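Local coordinates for putative phosphatase/phosphodiesterase MPN_349 (PDB 1T71), which probably hydrolyses phosphate esters, possibly 2',3'-cyclic nucleotides, at a two-iron centre of a calcineurin-like metallophosphoesterase fold, at residues D156-T161 with G181-V186. Sequence-based numbering, arbitrary orientation.
With FE (Fe (III) ion), chain C.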
ATOM      1  N   ASP A 156       3.889  -6.554   0.494  1.00 22.59           N
ATOM      2  CA  ASP A 156       3.201  -5.410   1.084  1.00 22.14           C
ATOM      3  C   ASP A 156       2.546  -5.958   2.352  1.00 21.93           C
ATOM      4  O   ASP A 156       1.546  -6.678   2.279  1.00 21.23           O
ATOM      5  CB  ASP A 156       2.130  -4.856   0.129  1.00 21.89           C
ATOM      6  CG  ASP A 156       1.260  -3.778   0.780  1.00 21.79           C
ATOM      7  OD1 ASP A 156       0.458  -3.118   0.075  1.00 20.50           O
ATOM      8  OD2 ASP A 156       1.369  -3.594   2.008  1.00 23.74           O
ATOM      9  N   PHE A 157       3.131  -5.638   3.507  1.00 24.03           N
ATOM     10  CA  PHE A 157       2.617  -6.107   4.796  1.00 23.62           C
ATOM     11  C   PHE A 157       1.727  -5.021   5.382  1.00 23.02           C
ATOM     12  O   PHE A 157       2.212  -4.011   5.892  1.00 24.96           O
ATOM     13  CB  PHE A 157       3.778  -6.408   5.752  1.00 23.52           C
ATOM     14  CG  PHE A 157       3.377  -7.153   7.002  1.00 23.71           C
ATOM     15  CD1 PHE A 157       4.034  -6.914   8.208  1.00 23.11           C
ATOM     16  CD2 PHE A 157       2.347  -8.092   6.977  1.00 23.12           C
ATOM     17  CE1 PHE A 157       3.665  -7.596   9.376  1.00 23.20           C
ATOM     18  CE2 PHE A 157       1.969  -8.781   8.136  1.00 23.91           C
ATOM     19  CZ  PHE A 157       2.629  -8.532   9.338  1.00 21.25           C
ATOM     20  N   HIS A 158       0.421  -5.236   5.299  1.00 19.30           N
ATOM     21  CA  HIS A 158      -0.556  -4.276   5.792  1.00 20.30           C
ATOM     22  C   HIS A 158      -0.792  -4.529   7.276  1.00 20.07           C
ATOM     23  O   HIS A 158      -1.638  -5.345   7.646  1.00 22.36           O
ATOM     24  CB  HIS A 158      -1.860  -4.435   5.001  1.00 19.85           C
ATOM     25  CG  HIS A 158      -2.647  -3.173   4.880  1.00 19.18           C
ATOM     26  ND1 HIS A 158      -3.847  -2.980   5.530  1.00 19.69           N
ATOM     27  CD2 HIS A 158      -2.396  -2.027   4.203  1.00 16.44           C
ATOM     28  CE1 HIS A 158      -4.300  -1.770   5.256  1.00 15.88           C
ATOM     29  NE2 HIS A 158      -3.439  -1.172   4.453  1.00 18.12           N
ATOM     30  N   ALA A 159      -0.043  -3.823   8.120  1.00 21.04           N
ATOM     31  CA  ALA A 159      -0.144  -4.007   9.566  1.00 22.29           C
ATOM     32  C   ALA A 159      -0.192  -2.696  10.337  1.00 23.06           C
ATOM     33  O   ALA A 159       0.214  -1.640   9.832  1.00 23.10           O
ATOM     34  CB  ALA A 159       1.020  -4.859  10.058  1.00 20.49           C
ATOM     35  N   GLU A 160      -0.661  -2.777  11.576  1.00 21.53           N
ATOM     36  CA  GLU A 160      -0.820  -1.595  12.418  1.00 21.89           C
ATOM     37  C   GLU A 160       0.369  -1.244  13.307  1.00 21.55           C
ATOM     38  O   GLU A 160       0.758  -0.087  13.409  1.00 21.79           O
ATOM     39  CB  GLU A 160      -2.064  -1.781  13.297  1.00 28.97           C
ATOM     40  CG  GLU A 160      -2.937  -0.545  13.431  1.00 41.13           C
ATOM     41  CD  GLU A 160      -2.311   0.513  14.297  1.00 41.52           C
ATOM     42  OE1 GLU A 160      -2.792   1.658  14.276  1.00 41.73           O
ATOM     43  OE2 GLU A 160      -1.335   0.195  15.007  1.00 49.29           O
ATOM     44  N   THR A 161       0.941  -2.258  13.937  1.00 22.05           N
ATOM     45  CA  THR A 161       2.034  -2.100  14.887  1.00 23.89           C
ATOM     46  C   THR A 161       3.483  -2.040  14.379  1.00 22.42           C
ATOM     47  O   THR A 161       3.876  -2.819  13.513  1.00 20.12           O
ATOM     48  CB  THR A 161       1.903  -3.233  15.931  1.00 32.87           C
ATOM     49  OG1 THR A 161       0.868  -2.894  16.864  1.00 37.45           O
ATOM     50  CG2 THR A 161       3.177  -3.463  16.646  1.00 36.71           C
ATOM     51  N   GLY A 181       5.822  -1.904   4.644  1.00 21.73           N
ATOM     52  CA  GLY A 181       4.656  -1.833   5.504  1.00 20.46           C
ATOM     53  C   GLY A 181       3.688  -0.751   5.036  1.00 23.10           C
ATOM     54  O   GLY A 181       4.103   0.266   4.478  1.00 22.20           O
ATOM     55  N   THR A 182       2.397  -0.981   5.247  1.00 22.25           N
ATOM     56  CA  THR A 182       1.346  -0.030   4.879  1.00 23.57           C
ATOM     57  C   THR A 182       0.250  -0.106   5.940  1.00 24.24           C
ATOM     58  O   THR A 182       0.315  -0.962   6.827  1.00 23.20           O
ATOM     59  CB  THR A 182       0.714  -0.363   3.494  1.00 25.73           C
ATOM     60  OG1 THR A 182       0.307  -1.740   3.460  1.00 25.44           O
ATOM     61  CG2 THR A 182       1.708  -0.101   2.372  1.00 23.85           C
ATOM     62  N   HIS A 183      -0.725   0.805   5.855  1.00 24.02           N
ATOM     63  CA  HIS A 183      -1.884   0.866   6.763  1.00 22.59           C
ATOM     64  C   HIS A 183      -1.939   2.024   7.762  1.00 23.18           C
ATOM     65  O   HIS A 183      -3.034   2.459   8.109  1.00 24.92           O
ATOM     66  CB  HIS A 183      -2.068  -0.466   7.522  1.00 17.70           C
ATOM     67  CG  HIS A 183      -3.209  -0.466   8.497  1.00 18.67           C
ATOM     68  ND1 HIS A 183      -4.532  -0.468   8.104  1.00 16.98           N
ATOM     69  CD2 HIS A 183      -3.223  -0.459   9.852  1.00 19.94           C
ATOM     70  CE1 HIS A 183      -5.311  -0.459   9.172  1.00 16.61           C
ATOM     71  NE2 HIS A 183      -4.541  -0.451  10.246  1.00 20.99           N
ATOM     72  N   THR A 184      -0.796   2.544   8.218  1.00 20.10           N
ATOM     73  CA  THR A 184      -0.906   3.668   9.189  1.00 20.62           C
ATOM     74  C   THR A 184      -1.068   5.056   8.551  1.00 21.66           C
ATOM     75  O   THR A 184      -1.345   6.031   9.253  1.00 23.53           O
ATOM     76  CB  THR A 184       0.319   3.676  10.163  1.00 26.21           C
ATOM     77  OG1 THR A 184       1.520   3.982   9.444  1.00 26.05           O
ATOM     78  CG2 THR A 184       0.469   2.308  10.839  1.00 22.66           C
ATOM     79  N   HIS A 185      -0.899   5.150   7.234  1.00 22.15           N
ATOM     80  CA  HIS A 185      -1.068   6.422   6.517  1.00 23.19           C
ATOM     81  C   HIS A 185      -0.061   7.523   6.850  1.00 22.46           C
ATOM     82  O   HIS A 185      -0.320   8.702   6.592  1.00 22.35           O
ATOM     83  CB  HIS A 185      -2.469   6.985   6.758  1.00 19.81           C
ATOM     84  CG  HIS A 185      -3.568   6.204   6.109  1.00 21.94           C
ATOM     85  ND1 HIS A 185      -3.380   4.945   5.579  1.00 20.56           N
ATOM     86  CD2 HIS A 185      -4.877   6.498   5.922  1.00 19.75           C
ATOM     87  CE1 HIS A 185      -4.523   4.503   5.092  1.00 16.18           C
ATOM     88  NE2 HIS A 185      -5.449   5.424   5.288  1.00 21.23           N
ATOM     89  N   VAL A 186       1.066   7.148   7.439  1.00 20.84           N
ATOM     90  CA  VAL A 186       2.106   8.105   7.789  1.00 20.14           C
ATOM     91  C   VAL A 186       3.426   7.455   7.412  1.00 20.30           C
ATOM     92  O   VAL A 186       3.770   6.395   7.926  1.00 22.04           O
ATOM     93  CB  VAL A 186       2.107   8.419   9.307  1.00 20.23           C
ATOM     94  CG1 VAL A 186       3.350   9.226   9.679  1.00 18.56           C
ATOM     95  CG2 VAL A 186       0.833   9.193   9.679  1.00 19.23           C
TER
HETATM   96 FE    FE C 302      -5.665  -0.172   6.235  1.00 27.01          FE
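Phe-157 and His-158 pair in parallel with Gly-181 and Thr-182, at the C-terminal ends of the two strands of the beta-alpha-beta unit 152-158, 162-172, 178-182. This is a worked example of how the calcineurin-like metallophosphoesterase fold builds its metal centre: neighbouring parallel strands end together, and the strand ends and the loops just after them present metal ligands. Among the backbone bonds, Thr-182 N donates to Phe-157 O at 3.1 Å, an oxygen also approached by the CA-H of Gly-181. One step on, the bond from Ala-159 N to Thr-182 O is weak, 3.2 Å with an N-H...O angle of 132°, as the pairing fades toward the loops.

Polar side chains meet on the face that carries His-158. Asp-156 CG lies anti to its backbone N (chi1 172°), bringing OD2 to Thr-182 OG1 in a hydrogen bond, although the placement of that hydroxyl is uncertain. The other oxygen, OD1, is gripped by Thr-68 and Asn-41, so both oxygens of this buried group have partners.

The imidazoles form an offset edge-to-face pair, the edge of His-183 turned toward the face of His-158, with planes 69° apart and centroids separated by 4.7 Å. His-183 CB sits over the centre of the His-158 ring in a CH-pi contact, 3.4 Å from its centroid. Both histidines belong to the same iron site, but only His-183 coordinates through a nitrogen in this model; the His-158 ring turns CE1 to the metal, leaving its rotation doubtful, and with it the modelled NE2 hydrogen bond to Asp-12.

Glu-160 CG lies in the plane of the His-183 ring, 3.6 Å from NE2 and CD2 at its edge. Elsewhere on that ring, ND1 binds the iron at 2.2 Å, alongside Glu-43 OE1 and Asn-71 OD1.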